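Local coordinates for protein probable dipeptidase (Pseudomonas aeruginosa, PDB 3B40) that probably acts as a metal-dependent dipeptidase of the peptidase M19 family, at residues G62-W74 and A91-T103. The protein carries 11 engineered substitutions. Residues are numbered along the deposited sequence; the frame is centred on the assembly and turned at random.
Sequences GAALAIFGWPEMW and ARHQQEIRYKILT. With CA (calcium ion), chain F.
Q94 turns its amide against the backbone of W70, with amide and indole planes 73° apart. Its OE1 takes the W70 N-H in a fairly straight bond of 2.9 Å, tilted from the amide plane, and also lies at the indole edge near CD1. Q94 NE2 returns a weak bond to W70 O at 3.3 Å, so the side chain spans both polar atoms of one residue. R98, extended from CG to NE, runs alongside F68 and points the same way; its NH2 lies at the phenyl edge and gives a bent bond to F68 O (3.1 Å), arriving from above the carbonyl plane. NE of the same guanidinium is hydrogen-bonded to V31 O, so R98 also links the helix to the chain just after strand 25-29. Between F68 and W70, G69 CA comes 3.5 Å from A91 O in a CH...O contact. I67 crosses Q95 at about a right angle, I67 CG2 against Q95 CB at 3.5 Å, while its CG1 branch, anti to the carbonyl carbon (chi1 -57°), carries CD1 to Y99 CB and L102 CD1. L65 CD1 meets L102 CD2 at a tight 3.4 Å. Strand and helix run nearly antiparallel (148°), as in a TIM barrel, where helix 87-108 packs outside strand 62-68 and the chain goes on to strand 113-115, also parallel in the sheet. H93, on the same helix, binds calcium with D89. Apolar contact thus holds the strand from L65 to I67, while amide and guanidinium groups satisfy the F68 and W70 carbonyls and the W70 N-H.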
loop_
_atom_site.group_PDB
_atom_site.type_symbol
_atom_site.label_atom_id
_atom_site.label_comp_id
_atom_site.label_asym_id
_atom_site.label_seq_id
_atom_site.Cartn_x
_atom_site.Cartn_y
_atom_site.Cartn_z
ATOM N N GLY A 62 2.852 -5.770 -14.122
ATOM C CA GLY A 62 3.852 -5.148 -13.260
ATOM C C GLY A 62 3.270 -4.706 -11.938
ATOM O O GLY A 62 2.084 -4.909 -11.682
ATOM N N ALA A 63 4.119 -4.146 -11.075
ATOM C CA ALA A 63 3.712 -3.778 -9.710
ATOM C C ALA A 63 4.660 -2.750 -9.130
ATOM O O ALA A 63 5.830 -2.693 -9.526
ATOM C CB ALA A 63 3.709 -5.005 -8.807
ATOM N N ALA A 64 4.165 -1.954 -8.176
ATOM C CA ALA A 64 5.035 -1.001 -7.480
ATOM C C ALA A 64 5.583 -1.718 -6.250
ATOM O O ALA A 64 4.825 -2.149 -5.384
ATOM C CB ALA A 64 4.285 0.287 -7.119
ATOM N N LEU A 65 6.907 -1.892 -6.229
ATOM C CA LEU A 65 7.612 -2.520 -5.115
ATOM C C LEU A 65 8.434 -1.472 -4.379
ATOM O O LEU A 65 9.319 -0.828 -4.958
ATOM C CB LEU A 65 8.535 -3.628 -5.625
ATOM C CG LEU A 65 7.841 -4.614 -6.594
ATOM C CD1 LEU A 65 8.864 -5.610 -7.116
ATOM C CD2 LEU A 65 6.692 -5.357 -5.944
ATOM N N ALA A 66 8.168 -1.357 -3.092
ATOM C CA ALA A 66 8.634 -0.227 -2.324
ATOM C C ALA A 66 9.980 -0.501 -1.661
ATOM O O ALA A 66 10.184 -1.558 -1.062
ATOM C CB ALA A 66 7.602 0.143 -1.266
ATOM N N ILE A 67 10.858 0.491 -1.769
ATOM C CA ILE A 67 11.999 0.655 -0.901
ATOM C C ILE A 67 11.434 1.107 0.439
ATOM O O ILE A 67 10.943 2.248 0.575
ATOM C CB ILE A 67 12.945 1.771 -1.440
ATOM C CG1 ILE A 67 13.432 1.479 -2.881
ATOM C CG2 ILE A 67 14.079 2.045 -0.439
ATOM C CD1 ILE A 67 14.071 0.105 -3.185
ATOM N N PHE A 68 11.502 0.217 1.418
ATOM C CA PHE A 68 10.828 0.430 2.708
ATOM C C PHE A 68 11.795 0.147 3.852
ATOM O O PHE A 68 12.576 -0.820 3.793
ATOM C CB PHE A 68 9.621 -0.517 2.811
ATOM C CG PHE A 68 8.889 -0.455 4.134
ATOM C CD1 PHE A 68 7.914 0.504 4.347
ATOM C CD2 PHE A 68 9.145 -1.395 5.149
ATOM C CE1 PHE A 68 7.222 0.570 5.569
ATOM C CE2 PHE A 68 8.457 -1.331 6.379
ATOM C CZ PHE A 68 7.497 -0.341 6.576
ATOM N N GLY A 69 11.770 1.011 4.866
ATOM C CA GLY A 69 12.323 0.686 6.176
ATOM C C GLY A 69 11.440 1.320 7.245
ATOM O O GLY A 69 10.715 2.280 6.966
ATOM N N TRP A 70 11.490 0.777 8.462
ATOM C CA TRP A 70 10.777 1.346 9.607
ATOM C C TRP A 70 11.415 0.867 10.915
ATOM O O TRP A 70 12.353 0.063 10.860
ATOM C CB TRP A 70 9.284 0.974 9.517
ATOM C CG TRP A 70 8.954 -0.358 10.044
ATOM C CD1 TRP A 70 9.616 -1.531 9.810
ATOM C CD2 TRP A 70 7.859 -0.669 10.893
ATOM N NE1 TRP A 70 8.986 -2.568 10.467
ATOM C CE2 TRP A 70 7.906 -2.059 11.145
ATOM C CE3 TRP A 70 6.819 0.096 11.463
ATOM C CZ2 TRP A 70 6.957 -2.707 11.965
ATOM C CZ3 TRP A 70 5.882 -0.548 12.281
ATOM C CH2 TRP A 70 5.951 -1.936 12.506
ATOM N N PRO A 71 10.937 1.368 12.093
ATOM C CA PRO A 71 11.541 0.997 13.387
ATOM C C PRO A 71 11.072 -0.381 13.867
ATOM O O PRO A 71 10.358 -0.488 14.877
ATOM C CB PRO A 71 11.060 2.108 14.352
ATOM C CG PRO A 71 10.264 3.115 13.479
ATOM C CD PRO A 71 9.826 2.318 12.275
ATOM N N GLU A 72 11.458 -1.403 13.108
ATOM C CA GLU A 72 11.194 -2.809 13.387
ATOM C C GLU A 72 11.435 -3.192 14.848
ATOM O O GLU A 72 12.523 -2.975 15.383
ATOM C CB GLU A 72 12.048 -3.693 12.447
ATOM C CG GLU A 72 11.746 -5.190 12.538
ATOM C CD GLU A 72 10.288 -5.514 12.243
ATOM O OE1 GLU A 72 9.869 -5.305 11.082
ATOM O OE2 GLU A 72 9.562 -5.988 13.159
ATOM N N MET A 73 10.406 -3.750 15.483
ATOM C CA MET A 73 10.504 -4.208 16.875
ATOM C C MET A 73 10.635 -5.729 17.005
ATOM O O MET A 73 11.058 -6.225 18.054
ATOM C CB MET A 73 9.309 -3.706 17.714
ATOM C CG MET A 73 7.938 -4.324 17.396
ATOM S SD MET A 73 7.143 -3.773 15.850
ATOM C CE MET A 73 6.881 -2.041 16.241
ATOM N N TRP A 74 10.281 -6.458 15.943
ATOM C CA TRP A 74 10.121 -7.915 16.002
ATOM C C TRP A 74 11.305 -8.706 15.459
ATOM O O TRP A 74 12.453 -8.313 15.651
ATOM C CB TRP A 74 8.844 -8.322 15.277
ATOM C CG TRP A 74 7.598 -7.935 16.030
ATOM C CD1 TRP A 74 6.642 -7.040 15.633
ATOM C CD2 TRP A 74 7.170 -8.443 17.305
ATOM N NE1 TRP A 74 5.647 -6.957 16.583
ATOM C CE2 TRP A 74 5.942 -7.811 17.616
ATOM C CE3 TRP A 74 7.701 -9.378 18.210
ATOM C CZ2 TRP A 74 5.242 -8.072 18.803
ATOM C CZ3 TRP A 74 7.004 -9.638 19.386
ATOM C CH2 TRP A 74 5.787 -8.988 19.671
ATOM N N ALA A 91 16.728 0.819 9.726
ATOM C CA ALA A 91 15.686 1.069 8.747
ATOM C C ALA A 91 16.317 1.388 7.385
ATOM O O ALA A 91 15.798 0.969 6.354
ATOM C CB ALA A 91 14.747 2.198 9.229
ATOM N N ARG A 92 17.465 2.074 7.396
ATOM C CA ARG A 92 18.250 2.345 6.167
ATOM C C ARG A 92 18.845 1.079 5.541
ATOM O O ARG A 92 18.870 0.922 4.319
ATOM C CB ARG A 92 19.369 3.334 6.440
ATOM C CG ARG A 92 18.906 4.748 6.727
ATOM C CD ARG A 92 20.094 5.741 6.677
ATOM N NE ARG A 92 19.626 7.052 7.117
ATOM C CZ ARG A 92 20.002 7.657 8.244
ATOM N NH1 ARG A 92 20.924 7.101 9.040
ATOM N NH2 ARG A 92 19.479 8.838 8.542
ATOM N N HIS A 93 19.318 0.172 6.385
ATOM C CA HIS A 93 19.729 -1.156 5.928
ATOM C C HIS A 93 18.587 -1.952 5.274
ATOM O O HIS A 93 18.808 -2.613 4.281
ATOM C CB HIS A 93 20.323 -1.946 7.085
ATOM C CG HIS A 93 21.609 -1.378 7.601
ATOM N ND1 HIS A 93 22.160 -1.758 8.808
ATOM C CD2 HIS A 93 22.446 -0.447 7.081
ATOM C CE1 HIS A 93 23.282 -1.091 9.005
ATOM N NE2 HIS A 93 23.477 -0.287 7.973
ATOM N N GLN A 94 17.382 -1.862 5.825
ATOM C CA GLN A 94 16.178 -2.483 5.241
ATOM C C GLN A 94 15.916 -1.913 3.822
ATOM O O GLN A 94 15.589 -2.672 2.899
ATOM C CB GLN A 94 14.945 -2.277 6.137
ATOM C CG GLN A 94 15.024 -2.896 7.549
ATOM C CD GLN A 94 14.075 -2.253 8.586
ATOM O OE1 GLN A 94 12.991 -1.754 8.259
ATOM N NE2 GLN A 94 14.495 -2.275 9.858
ATOM N N GLN A 95 16.092 -0.594 3.646
ATOM C CA GLN A 95 15.916 0.054 2.328
ATOM C C GLN A 95 16.977 -0.427 1.356
ATOM O O GLN A 95 16.675 -0.733 0.202
ATOM C CB GLN A 95 16.027 1.575 2.398
ATOM C CG GLN A 95 15.003 2.325 3.236
ATOM C CD GLN A 95 15.234 3.821 3.124
ATOM O OE1 GLN A 95 16.328 4.322 3.444
ATOM N NE2 GLN A 95 14.219 4.546 2.674
ATOM N N GLU A 96 18.223 -0.479 1.815
ATOM C CA GLU A 96 19.310 -0.883 0.931
ATOM C C GLU A 96 19.158 -2.346 0.460
ATOM O O GLU A 96 19.418 -2.644 -0.685
ATOM C CB GLU A 96 20.662 -0.661 1.589
ATOM C CG GLU A 96 21.054 0.819 1.737
ATOM C CD GLU A 96 21.274 1.541 0.394
ATOM O OE1 GLU A 96 21.879 0.959 -0.537
ATOM O OE2 GLU A 96 20.849 2.708 0.281
ATOM N N ILE A 97 18.759 -3.236 1.370
ATOM C CA ILE A 97 18.462 -4.618 1.044
ATOM C C ILE A 97 17.415 -4.694 -0.055
ATOM O O ILE A 97 17.609 -5.402 -1.052
ATOM C CB ILE A 97 18.049 -5.427 2.310
ATOM C CG1 ILE A 97 19.284 -5.574 3.231
ATOM C CG2 ILE A 97 17.458 -6.820 1.920
ATOM C CD1 ILE A 97 19.016 -6.221 4.530
ATOM N N ARG A 98 16.321 -3.946 0.106
ATOM C CA ARG A 98 15.224 -3.981 -0.879
ATOM C C ARG A 98 15.663 -3.474 -2.255
ATOM O O ARG A 98 15.307 -4.064 -3.294
ATOM C CB ARG A 98 13.974 -3.294 -0.326
ATOM C CG ARG A 98 13.275 -4.195 0.695
ATOM C CD ARG A 98 12.131 -3.526 1.407
ATOM N NE ARG A 98 11.280 -4.526 2.036
ATOM C CZ ARG A 98 11.094 -4.635 3.351
ATOM N NH1 ARG A 98 10.312 -5.597 3.819
ATOM N NH2 ARG A 98 11.700 -3.790 4.197
ATOM N N TYR A 99 16.502 -2.437 -2.258
ATOM C CA TYR A 99 17.114 -1.942 -3.498
ATOM C C TYR A 99 17.984 -2.994 -4.196
ATOM O O TYR A 99 17.947 -3.137 -5.416
ATOM C CB TYR A 99 17.958 -0.683 -3.215
ATOM C CG TYR A 99 18.521 -0.065 -4.475
ATOM C CD1 TYR A 99 17.718 0.718 -5.302
ATOM C CD2 TYR A 99 19.849 -0.267 -4.845
ATOM C CE1 TYR A 99 18.226 1.295 -6.463
ATOM C CE2 TYR A 99 20.365 0.302 -6.028
ATOM C CZ TYR A 99 19.540 1.070 -6.818
ATOM O OH TYR A 99 20.018 1.641 -7.968
ATOM N N LYS A 100 18.787 -3.715 -3.427
ATOM C CA LYS A 100 19.643 -4.745 -4.011
ATOM C C LYS A 100 18.821 -5.909 -4.569
ATOM O O LYS A 100 19.184 -6.491 -5.591
ATOM C CB LYS A 100 20.651 -5.261 -2.993
ATOM C CG LYS A 100 21.922 -4.418 -2.892
ATOM C CD LYS A 100 22.777 -4.897 -1.711
ATOM C CE LYS A 100 23.324 -6.333 -1.922
ATOM N NZ LYS A 100 24.764 -6.376 -2.318
ATOM N N ILE A 101 17.717 -6.243 -3.901
ATOM C CA ILE A 101 16.791 -7.275 -4.414
ATOM C C ILE A 101 16.231 -6.922 -5.809
ATOM O O ILE A 101 16.237 -7.760 -6.751
ATOM C CB ILE A 101 15.635 -7.559 -3.408
ATOM C CG1 ILE A 101 16.177 -8.249 -2.148
ATOM C CG2 ILE A 101 14.488 -8.425 -4.071
ATOM C CD1 ILE A 101 15.094 -8.484 -1.048
ATOM N N LEU A 102 15.773 -5.682 -5.945
ATOM C CA LEU A 102 15.107 -5.200 -7.158
ATOM C C LEU A 102 16.047 -5.084 -8.340
ATOM O O LEU A 102 15.759 -5.576 -9.425
ATOM C CB LEU A 102 14.403 -3.855 -6.905
ATOM C CG LEU A 102 13.227 -3.882 -5.906
ATOM C CD1 LEU A 102 12.693 -2.487 -5.652
ATOM C CD2 LEU A 102 12.108 -4.785 -6.461
ATOM N N THR A 103 17.179 -4.427 -8.149
ATOM C CA THR A 103 18.139 -4.321 -9.244
ATOM C C THR A 103 18.748 -5.701 -9.524
ATOM O O THR A 103 19.160 -6.001 -10.655
ATOM C CB THR A 103 19.233 -3.296 -8.930
ATOM O OG1 THR A 103 19.868 -3.644 -7.707
ATOM C CG2 THR A 103 18.646 -1.886 -8.792
HETATM CA CA CA F . 24.803 1.966 8.272
HETATM O O HOH W 1 11.390 3.997 3.223
#